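Local coordinates for uncharacterized protein (Borrelia turicatae, PDB 5VJ4) that is of unknown function but is a putative surface lipoprotein of a relapsing fever spirochete, probably lipid-binding, with a mainly helical fold lacking strands, at residues L167-D172 with K223-V228; M234-G239 with V269-G274; D293-A298 with I353-D358. All blocks are in the same frame, centred on the assembly; numbering follows the deposited sequence.

Contact 1: L167-D172 with K223-V228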
# COMPACT_ATOMS: atom_id res chain seq x y z
N LEU A 167 22.84 0.22 -11.69
CA LEU A 167 22.70 -0.97 -12.49
C LEU A 167 24.00 -1.77 -12.59
O LEU A 167 23.98 -3.00 -12.46
CB LEU A 167 22.14 -0.65 -13.87
CG LEU A 167 22.00 -1.90 -14.75
CD1 LEU A 167 21.10 -2.97 -14.11
CD2 LEU A 167 21.55 -1.57 -16.16
N LYS A 168 25.13 -1.07 -12.78
CA LYS A 168 26.45 -1.73 -12.81
C LYS A 168 26.69 -2.54 -11.53
O LYS A 168 27.15 -3.68 -11.59
CB LYS A 168 27.58 -0.74 -13.01
CG LYS A 168 27.84 -0.32 -14.44
CD LYS A 168 29.27 0.18 -14.59
CE LYS A 168 29.49 0.92 -15.89
NZ LYS A 168 29.05 2.34 -15.77
N ILE A 169 26.34 -1.96 -10.39
CA ILE A 169 26.43 -2.72 -9.13
C ILE A 169 25.51 -3.98 -9.15
O ILE A 169 25.92 -5.05 -8.71
CB ILE A 169 26.20 -1.79 -7.91
CG1 ILE A 169 27.50 -1.03 -7.54
CG2 ILE A 169 25.68 -2.57 -6.72
CD1 ILE A 169 27.86 0.16 -8.42
N ILE A 170 24.30 -3.85 -9.67
CA ILE A 170 23.38 -4.99 -9.76
C ILE A 170 23.95 -6.11 -10.62
O ILE A 170 23.88 -7.27 -10.24
CB ILE A 170 21.98 -4.58 -10.32
CG1 ILE A 170 21.14 -3.87 -9.26
CG2 ILE A 170 21.19 -5.78 -10.83
CD1 ILE A 170 19.75 -3.49 -9.74
N GLU A 171 24.50 -5.77 -11.78
CA GLU A 171 24.92 -6.79 -12.74
C GLU A 171 26.28 -7.39 -12.50
O GLU A 171 26.62 -8.39 -13.13
CB GLU A 171 24.81 -6.28 -14.15
CG GLU A 171 23.50 -6.68 -14.80
CD GLU A 171 23.01 -5.66 -15.81
OE1 GLU A 171 23.75 -4.70 -16.14
OE2 GLU A 171 21.86 -5.82 -16.27
N ASP A 172 27.05 -6.79 -11.59
CA ASP A 172 28.31 -7.40 -11.15
C ASP A 172 28.06 -8.84 -10.72
O ASP A 172 27.15 -9.08 -9.91
CB ASP A 172 28.95 -6.62 -10.01
CG ASP A 172 30.35 -7.14 -9.66
OD1 ASP A 172 30.49 -8.37 -9.41
OD2 ASP A 172 31.28 -6.30 -9.62
N LYS A 223 22.47 4.05 -2.98
CA LYS A 223 22.54 3.24 -1.78
C LYS A 223 22.85 1.76 -2.08
O LYS A 223 23.35 1.04 -1.22
CB LYS A 223 21.25 3.43 -0.96
CG LYS A 223 21.28 2.95 0.49
CD LYS A 223 22.26 3.75 1.33
CE LYS A 223 21.95 3.69 2.82
NZ LYS A 223 21.75 2.34 3.37
N PHE A 224 22.60 1.32 -3.30
CA PHE A 224 22.84 -0.09 -3.64
C PHE A 224 24.28 -0.49 -3.41
O PHE A 224 24.56 -1.54 -2.81
CB PHE A 224 22.42 -0.37 -5.08
CG PHE A 224 20.94 -0.38 -5.29
CD1 PHE A 224 20.08 0.26 -4.39
CD2 PHE A 224 20.40 -0.99 -6.40
CE1 PHE A 224 18.71 0.27 -4.59
CE2 PHE A 224 19.03 -0.98 -6.61
CZ PHE A 224 18.19 -0.34 -5.71
N LYS A 225 25.18 0.37 -3.90
CA LYS A 225 26.62 0.26 -3.75
C LYS A 225 26.98 -0.16 -2.32
O LYS A 225 27.78 -1.08 -2.13
CB LYS A 225 27.23 1.62 -4.13
CG LYS A 225 28.74 1.72 -4.31
CD LYS A 225 29.21 3.18 -4.41
CE LYS A 225 28.47 4.10 -3.43
NZ LYS A 225 28.80 5.55 -3.56
N GLU A 226 26.33 0.47 -1.33
CA GLU A 226 26.55 0.11 0.06
C GLU A 226 25.81 -1.16 0.43
O GLU A 226 26.31 -1.98 1.16
CB GLU A 226 26.13 1.24 0.99
CG GLU A 226 26.98 2.49 0.80
CD GLU A 226 28.36 2.38 1.45
OE1 GLU A 226 29.37 2.35 0.72
OE2 GLU A 226 28.42 2.32 2.70
N ILE A 227 24.60 -1.30 -0.09
CA ILE A 227 23.77 -2.41 0.31
C ILE A 227 24.37 -3.77 -0.03
O ILE A 227 24.28 -4.72 0.77
CB ILE A 227 22.36 -2.26 -0.26
CG1 ILE A 227 21.65 -1.14 0.49
CG2 ILE A 227 21.55 -3.50 -0.02
CD1 ILE A 227 20.28 -0.80 -0.06
N VAL A 228 25.01 -3.86 -1.19
CA VAL A 228 25.63 -5.12 -1.61
C VAL A 228 26.71 -5.63 -0.67
O VAL A 228 26.87 -6.82 -0.51
CB VAL A 228 26.17 -5.09 -3.05
CG1 VAL A 228 25.03 -4.80 -3.99
CG2 VAL A 228 27.30 -4.08 -3.23
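Apolar contacts between the last turn of helix 145-171 and the short helix 224-229 centre on one side chain, Ile169. It leaves the backbone toward the other helix, and its CG2 methyl, anti to the backbone N (the CG1 branch has chi1 -82°), reaches furthest in. There CG2 of Ile169 meets CG1 of Val228 at 3.6 Å, the two branched side chains crossing obliquely. The same methyl also lies against Phe224, with Ile169 CG2 4.3 Å from Phe224 CB, so it fits between residues one turn apart. The other branch of Ile169 rests on backbone: its CG1 is 4.1 Å from CA of Lys225. A beta-branched residue suits this place because it can offer two carbons to two different surfaces.

A second apolar pair lies alongside the first. Ile170 CD1 reaches the edge of the Phe224 ring, near the ring plane, 4.1 Å from CE2, and the two side chains run side by side in the same direction. Extended at chi2 (-178°), Ile170 carries CD1 out along the ring edge. Leu182 of helix 176-201 touches both Ile170 and Val228, so this third helix borders both segments.

The backbones run in roughly the same direction, their axes 23° apart and 9.5 Å at closest approach. The Lys225 chain leads away from the contact although its CB borders Ile169, and Glu226 forms a salt bridge with Lys229.

Where side chain meets side chain, both atoms are carbon, with neither a salt bridge nor a hydrogen bond between the segments, so the end of helix 145-171 and the short helix are joined by shape and hydrophobicity rather than by directional bonds.

Contact 2: M234-G239 with V269-G274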
# COMPACT_ATOMS: atom_id res chain seq x y z
N MSE A 234 18.99 -5.20 3.93
CA MSE A 234 17.72 -5.31 3.18
C MSE A 234 16.54 -5.82 3.98
O MSE A 234 15.40 -5.50 3.65
CB MSE A 234 17.84 -6.17 1.93
CG MSE A 234 19.15 -5.88 1.22
SE MSE A 234 19.11 -6.73 -0.56
CE MSE A 234 21.05 -6.98 -0.73
N ASP A 235 16.78 -6.60 5.03
CA ASP A 235 15.68 -7.11 5.84
C ASP A 235 15.08 -6.03 6.77
O ASP A 235 14.18 -6.32 7.55
CB ASP A 235 16.10 -8.35 6.63
CG ASP A 235 16.40 -9.56 5.74
OD1 ASP A 235 15.85 -9.63 4.62
OD2 ASP A 235 17.18 -10.43 6.18
N ASP A 236 15.60 -4.81 6.70
CA ASP A 236 15.03 -3.71 7.44
C ASP A 236 14.75 -2.58 6.48
O ASP A 236 15.58 -2.26 5.62
CB ASP A 236 16.00 -3.24 8.54
CG ASP A 236 15.30 -2.46 9.66
OD1 ASP A 236 14.07 -2.60 9.88
OD2 ASP A 236 16.02 -1.71 10.34
N ILE A 237 13.59 -1.95 6.63
CA ILE A 237 13.27 -0.84 5.75
C ILE A 237 14.34 0.26 5.88
O ILE A 237 14.75 0.83 4.87
CB ILE A 237 11.83 -0.34 5.89
CG1 ILE A 237 11.63 0.31 7.25
CG2 ILE A 237 10.82 -1.47 5.68
CD1 ILE A 237 11.64 1.82 7.15
N TYR A 238 14.84 0.51 7.09
CA TYR A 238 15.89 1.55 7.26
C TYR A 238 17.16 1.21 6.48
O TYR A 238 18.00 2.07 6.26
CB TYR A 238 16.26 1.79 8.72
CG TYR A 238 15.23 2.48 9.61
CD1 TYR A 238 14.05 1.83 10.01
CD2 TYR A 238 15.45 3.77 10.07
CE1 TYR A 238 13.11 2.47 10.83
CE2 TYR A 238 14.52 4.42 10.89
CZ TYR A 238 13.37 3.77 11.28
OH TYR A 238 12.48 4.44 12.10
N GLY A 239 17.30 -0.05 6.06
CA GLY A 239 18.50 -0.48 5.34
C GLY A 239 18.54 0.13 3.97
O GLY A 239 19.61 0.26 3.39
N VAL A 269 4.64 -0.47 11.54
CA VAL A 269 3.85 -0.09 10.35
C VAL A 269 4.75 0.15 9.15
O VAL A 269 4.42 -0.26 8.03
CB VAL A 269 2.84 1.04 10.55
CG1 VAL A 269 1.85 0.66 11.62
CG2 VAL A 269 3.53 2.21 11.10
N LEU A 270 5.93 0.74 9.39
CA LEU A 270 6.86 0.92 8.29
C LEU A 270 7.21 -0.41 7.66
O LEU A 270 7.17 -0.54 6.46
CB LEU A 270 8.12 1.61 8.76
CG LEU A 270 8.03 3.00 9.37
CD1 LEU A 270 9.41 3.63 9.41
CD2 LEU A 270 7.09 3.93 8.65
N ASN A 271 7.52 -1.39 8.49
CA ASN A 271 7.86 -2.69 7.99
C ASN A 271 6.73 -3.42 7.32
O ASN A 271 6.95 -4.19 6.39
CB ASN A 271 8.58 -3.55 9.01
CG ASN A 271 10.11 -3.43 8.87
OD1 ASN A 271 10.73 -4.26 8.20
ND2 ASN A 271 10.71 -2.37 9.44
N SER A 272 5.51 -3.15 7.77
CA SER A 272 4.40 -3.90 7.18
C SER A 272 4.15 -3.38 5.77
O SER A 272 3.96 -4.13 4.79
CB SER A 272 3.15 -3.75 8.03
OG SER A 272 3.46 -3.83 9.40
N VAL A 273 4.22 -2.06 5.69
CA VAL A 273 3.90 -1.34 4.49
C VAL A 273 5.01 -1.51 3.43
O VAL A 273 4.72 -1.59 2.24
CB VAL A 273 3.69 0.13 4.90
CG1 VAL A 273 4.27 1.10 3.91
CG2 VAL A 273 2.23 0.36 5.17
N GLY A 274 6.26 -1.59 3.87
CA GLY A 274 7.37 -1.78 2.94
C GLY A 274 7.96 -0.49 2.39
O GLY A 274 7.39 0.61 2.47
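Ile237 is the centre of this contact, pointing from the loop between helices 224-229 and 243-256 onto one side of helix 263-301. Its CD1 meets CD1 of Leu270 at 3.7 Å, the two side chains crossing at about a right angle. CG1 of Ile237 takes the crowded position between backbone N and carbonyl carbon (chi1 68°) and lies 3.6 Å from ND2 of Asn271, while CG2 of Ile237 faces the amide of Asn271 at 3.8 Å from OD1. A branched aliphatic chain can thus fill the angle between a leucine and the flank of an asparagine. Tyr238 adds its ring carbon CE1, 4.1 Å from Leu270 CD1, in an oblique approach.

Beside this apolar patch a weak hydrogen bond runs from Asn271 ND2 to Asp236 OD1, 3.4 Å long, with carboxylate and amide planes nearly coplanar. Asp236 has CG anti to its backbone N, which swings the carboxylate back toward the helix although the side chain starts out away from it.

Further out, the loop is held in shape by the hydrogen bond from Gly239 N to Asp236 O. The Tyr238 hydroxyl is hydrogen-bonded to Asn267 and Lys263, anchoring the ring near the start of the same helix, and Asp235 makes a salt bridge with Arg181 of its own chain.

Ile249 of helix 243-256 touches both Tyr238 and Leu270, and Val269 packs on Phe330 and Phe333 of helix 308-334. On the dimer side, Arg188 of the second subunit donates a hydrogen bond to the carbonyl of Asn271, placing the loop and helix 263-301 between neighbouring helices and the partner chain.

Contact 3: D293-A298 with I353-D358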
# COMPACT_ATOMS: atom_id res chain seq x y z
N ASP A 293 7.02 26.09 4.97
CA ASP A 293 8.06 27.07 5.24
C ASP A 293 7.99 28.25 4.34
O ASP A 293 8.18 29.36 4.79
CB ASP A 293 9.43 26.43 5.20
CG ASP A 293 9.57 25.34 6.24
OD1 ASP A 293 8.53 24.98 6.89
OD2 ASP A 293 10.69 24.83 6.42
N GLU A 294 7.71 28.03 3.06
CA GLU A 294 7.52 29.14 2.13
C GLU A 294 6.41 30.05 2.62
O GLU A 294 6.57 31.27 2.61
CB GLU A 294 7.18 28.64 0.72
CG GLU A 294 8.25 27.81 0.03
CD GLU A 294 9.57 28.52 -0.16
OE1 GLU A 294 9.60 29.77 -0.14
OE2 GLU A 294 10.59 27.82 -0.35
N ALA A 295 5.32 29.44 3.08
CA ALA A 295 4.17 30.19 3.59
C ALA A 295 4.52 30.90 4.87
O ALA A 295 3.98 31.96 5.16
CB ALA A 295 2.94 29.28 3.76
N LEU A 296 5.44 30.33 5.64
CA LEU A 296 5.95 30.98 6.84
C LEU A 296 6.65 32.29 6.51
O LEU A 296 6.32 33.33 7.07
CB LEU A 296 6.90 30.05 7.58
CG LEU A 296 7.41 30.45 8.94
CD1 LEU A 296 6.35 29.88 9.86
CD2 LEU A 296 8.78 29.84 9.21
N ASN A 297 7.60 32.23 5.57
CA ASN A 297 8.35 33.42 5.14
C ASN A 297 7.44 34.48 4.57
O ASN A 297 7.51 35.64 4.97
CB ASN A 297 9.45 33.05 4.17
CG ASN A 297 10.58 32.33 4.85
OD1 ASN A 297 11.69 32.86 4.94
ND2 ASN A 297 10.30 31.14 5.39
N ALA A 298 6.56 34.05 3.67
CA ALA A 298 5.57 34.93 3.09
C ALA A 298 4.69 35.63 4.15
O ALA A 298 4.27 36.75 3.93
CB ALA A 298 4.73 34.17 2.09
N ILE A 353 0.31 26.31 -0.41
CA ILE A 353 0.71 27.07 -1.60
C ILE A 353 -0.25 28.25 -1.77
O ILE A 353 0.18 29.40 -1.89
CB ILE A 353 0.79 26.18 -2.85
CG1 ILE A 353 2.06 25.35 -2.79
CG2 ILE A 353 0.84 27.01 -4.12
CD1 ILE A 353 2.17 24.26 -3.84
N ILE A 354 -1.55 27.95 -1.74
CA ILE A 354 -2.57 28.98 -1.73
C ILE A 354 -2.27 30.00 -0.64
O ILE A 354 -2.20 31.19 -0.91
CB ILE A 354 -3.97 28.37 -1.56
CG1 ILE A 354 -4.39 27.70 -2.87
CG2 ILE A 354 -4.97 29.40 -1.07
CD1 ILE A 354 -5.35 26.53 -2.68
N LEU A 355 -2.04 29.51 0.58
CA LEU A 355 -1.73 30.38 1.68
C LEU A 355 -0.51 31.27 1.39
O LEU A 355 -0.50 32.43 1.76
CB LEU A 355 -1.51 29.59 2.95
CG LEU A 355 -1.37 30.49 4.18
CD1 LEU A 355 -2.72 31.03 4.64
CD2 LEU A 355 -0.63 29.80 5.31
N LYS A 356 0.51 30.74 0.74
CA LYS A 356 1.66 31.56 0.39
C LYS A 356 1.26 32.68 -0.56
O LYS A 356 1.66 33.82 -0.36
CB LYS A 356 2.82 30.74 -0.20
CG LYS A 356 3.90 31.63 -0.79
CD LYS A 356 5.22 30.99 -1.16
CE LYS A 356 5.12 29.83 -2.14
NZ LYS A 356 4.12 30.01 -3.21
N PHE A 357 0.49 32.32 -1.59
CA PHE A 357 0.06 33.28 -2.60
C PHE A 357 -0.79 34.39 -1.99
O PHE A 357 -0.55 35.56 -2.26
CB PHE A 357 -0.67 32.58 -3.75
CG PHE A 357 0.25 31.81 -4.66
CD1 PHE A 357 1.56 32.23 -4.87
CD2 PHE A 357 -0.21 30.68 -5.33
CE1 PHE A 357 2.42 31.53 -5.71
CE2 PHE A 357 0.64 29.97 -6.18
CZ PHE A 357 1.96 30.39 -6.37
N ASP A 358 -1.72 34.01 -1.13
CA ASP A 358 -2.53 34.98 -0.42
C ASP A 358 -1.65 35.88 0.41
O ASP A 358 -1.86 37.08 0.43
CB ASP A 358 -3.60 34.30 0.42
CG ASP A 358 -4.69 33.68 -0.44
OD1 ASP A 358 -4.59 33.79 -1.70
OD2 ASP A 358 -5.64 33.09 0.13
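Helix 293-298 and helix 353-358 run nearly parallel, their axes crossing at 17° with a closest approach of 8.4 Å, and CA of Ala295 comes within 4.3 Å of CA of Lys356. This is close helix-to-helix packing within an all-helical fold, joining the long helix 263-301 to the C-terminal helix 345-365.

Alanine makes such closeness possible. Ala295 and Ala298, one turn apart, offer single methyls, so the backbones can draw together. Lys356 lies along this low surface: CG is anti to the backbone N (chi1 169°), and its CG sits 3.9 Å from CB of Ala298. The chain stays extended through chi2, then bends at chi3 and chi4, carrying NZ away. Here lysine serves by its aliphatic stem, a run of methylenes that can lie on alanines while the ammonium leaves the contact.

Leu355 fills the other flank, where its CD2 methyl is 3.9 Å from CB of Ala295. Leu315 of helix 308-334 touches both Ala295 and Leu355, so a third helix backs this side.

Glu294 stands at the exposed side, bent at chi2 (-60°). Its carboxylate is not in contact with the ammonium: OE1 of Glu294 and NZ of Lys356 are 6.3 Å apart, so any attraction between these opposite charges is probably modest. Instead the two residues meet through carbon, with CB of Glu294 3.6 Å from CD of Lys356.

Contacts 1 and 2 are neighbours, with centres 19 Å apart, and they touch: NZ of Lys223 is 3.0 Å from the carbonyl O of Gly239, a probable hydrogen bond, and CG2 of Ile227 packs on CE of Met234, a selenomethionine. Contact 3 lies well apart, its centre 34 Å from that of contact 2 and 41 Å from that of contact 1, on the opposite side of the chain's centre from contact 1. Helix 263-301 links contacts 2 and 3, carrying a segment of each. A sulfate, probably from the crystallisation liquor, lies about 5 Å from the side chain of Asp235 at contact 2.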